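Local structure of dTDP-4-dehydrorhamnose 3,5-epimerase (Sulfolobus tokodaii, 2B9U) at the interface of chains A and B. The protein catalyses the 3,5-epimerisation of dTDP-4-dehydro-6-deoxyglucose to dTDP-4-dehydro-beta-L-rhamnose, a step in dTDP-L-rhamnose synthesis, and works as a cupin-fold homodimer. Residues are numbered along the deposited sequence; one frame, centred on the assembly and turned at random. Chains: chain A/B, hypothetical dTDP-4-dehydrorhamnose 3,5-epimerase.

The interface of chains A and B. Residues chain A 27-32; chain B 46-49.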
# COMPACT_ATOMS: atom_id res chain seq x y z
N PHE A 27 10.44 -9.84 -2.76
CA PHE A 27 9.03 -9.69 -3.14
C PHE A 27 8.11 -10.27 -2.07
O PHE A 27 8.44 -11.27 -1.42
CB PHE A 27 8.76 -10.39 -4.47
CG PHE A 27 7.34 -10.20 -4.98
CD1 PHE A 27 7.02 -9.12 -5.80
CD2 PHE A 27 6.34 -11.11 -4.63
CE1 PHE A 27 5.73 -8.94 -6.24
CE2 PHE A 27 5.04 -10.93 -5.09
CZ PHE A 27 4.75 -9.84 -5.90
N LEU A 28 6.96 -9.64 -1.90
CA LEU A 28 5.88 -10.21 -1.12
C LEU A 28 4.52 -9.72 -1.56
O LEU A 28 4.35 -8.56 -1.99
CB LEU A 28 6.03 -9.89 0.38
CG LEU A 28 6.04 -8.44 0.85
CD1 LEU A 28 5.35 -8.38 2.19
CD2 LEU A 28 7.48 -7.88 0.95
N GLU A 29 3.54 -10.62 -1.39
CA GLU A 29 2.14 -10.24 -1.39
C GLU A 29 1.81 -9.70 -0.00
O GLU A 29 1.97 -10.40 1.01
CB GLU A 29 1.24 -11.43 -1.77
CG GLU A 29 1.62 -12.01 -3.13
CD GLU A 29 0.81 -13.24 -3.55
OE1 GLU A 29 0.58 -14.14 -2.71
OE2 GLU A 29 0.42 -13.31 -4.73
N VAL A 30 1.36 -8.46 0.04
CA VAL A 30 1.04 -7.79 1.28
C VAL A 30 -0.40 -8.13 1.73
O VAL A 30 -0.63 -8.47 2.87
CB VAL A 30 1.28 -6.26 1.17
CG1 VAL A 30 0.94 -5.55 2.48
CG2 VAL A 30 2.73 -5.98 0.73
N PHE A 31 -1.36 -8.04 0.80
CA PHE A 31 -2.76 -8.26 1.09
C PHE A 31 -3.39 -8.95 -0.12
O PHE A 31 -3.04 -8.63 -1.26
CB PHE A 31 -3.43 -6.91 1.39
CG PHE A 31 -4.89 -6.87 1.07
CD1 PHE A 31 -5.82 -7.35 1.97
CD2 PHE A 31 -5.34 -6.36 -0.14
CE1 PHE A 31 -7.17 -7.33 1.68
CE2 PHE A 31 -6.68 -6.32 -0.43
CZ PHE A 31 -7.60 -6.81 0.48
N LYS A 32 -4.29 -9.90 0.14
CA LYS A 32 -5.08 -10.57 -0.92
C LYS A 32 -6.52 -10.76 -0.45
O LYS A 32 -6.77 -11.37 0.59
CB LYS A 32 -4.52 -11.94 -1.31
CG LYS A 32 -3.13 -11.95 -1.89
CD LYS A 32 -2.64 -13.36 -2.13
CE LYS A 32 -3.18 -13.95 -3.41
NZ LYS A 32 -2.37 -15.15 -3.79
N GLN B 46 -5.86 -6.81 -4.33
CA GLN B 46 -4.53 -7.30 -3.94
C GLN B 46 -3.50 -6.15 -3.90
O GLN B 46 -3.54 -5.22 -4.73
CB GLN B 46 -4.07 -8.44 -4.85
CG GLN B 46 -2.68 -9.01 -4.49
CD GLN B 46 -2.32 -10.31 -5.19
OE1 GLN B 46 -3.18 -10.99 -5.76
NE2 GLN B 46 -1.04 -10.68 -5.14
N THR B 47 -2.60 -6.20 -2.92
CA THR B 47 -1.45 -5.29 -2.88
C THR B 47 -0.19 -6.11 -2.70
O THR B 47 -0.11 -6.92 -1.78
CB THR B 47 -1.60 -4.25 -1.77
OG1 THR B 47 -2.78 -3.48 -2.03
CG2 THR B 47 -0.43 -3.30 -1.73
N ASN B 48 0.77 -5.91 -3.61
CA ASN B 48 2.10 -6.49 -3.49
C ASN B 48 3.16 -5.43 -3.23
O ASN B 48 2.90 -4.23 -3.33
CB ASN B 48 2.48 -7.25 -4.77
CG ASN B 48 1.58 -8.45 -5.03
OD1 ASN B 48 0.95 -9.00 -4.13
ND2 ASN B 48 1.53 -8.87 -6.27
N MET B 49 4.37 -5.90 -2.93
CA MET B 49 5.50 -5.02 -2.64
C MET B 49 6.79 -5.68 -3.08
O MET B 49 6.97 -6.88 -2.88
CB MET B 49 5.58 -4.73 -1.14
CG MET B 49 6.46 -3.55 -0.76
SD MET B 49 7.21 -3.77 0.88
CE MET B 49 8.92 -3.95 0.38
O HOH W 1 1.30 -11.60 -6.97
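A:Leu28 and B:Met49 pair through both their N-H and C=O groups where strand 25-32 of chain A runs antiparallel to strand 44-52 of chain B, joining the two jelly-roll subunits of the homodimer. The bond from B:Met49 N to A:Leu28 O spans 2.8 Å. A bulge interrupts the ladder at A:Val30, whose psi of -47° turns two successive N-H groups, those of A:Val30 and A:Phe31, onto B:Thr47 O. Both donors lie in the carbonyl plane, A:Val30 N being 2.8 Å from B:Thr47 O. Beside this closely paired backbone, A:Val30 CG2 packs against B:Met49 CB at 3.6 Å; A:Leu28 runs alongside B:Met49 more loosely. On the opposite face longer polar chains end in weak bonds and a bridging water. The extended B:Gln46 side chain, CG anti to the backbone N (chi1 -180°), lies parallel to A:Lys32 and sends NE2 to a lone pair of B:Asn48 OD1 at 2.8 Å, which would hold its amide in place and favour this rotation of the B:Asn48 amide. A:Glu29 lies alongside B:Asn48, CG 3.2 Å from OD1. Its OE2 receives a weak bond from B:Gln46 NE2, the carboxylate turned 82° from that amide, while OE1 forms a salt bridge with A:Lys32 NZ of the same chain. A:Phe27 points its ring tip, CZ, at the face of the B:Asn48 amide, 3.4 Å from ND2. Water 1 links the chains, 2.8 Å from B:Asn48 ND2 and 3.0 Å from A:Glu29 OE2.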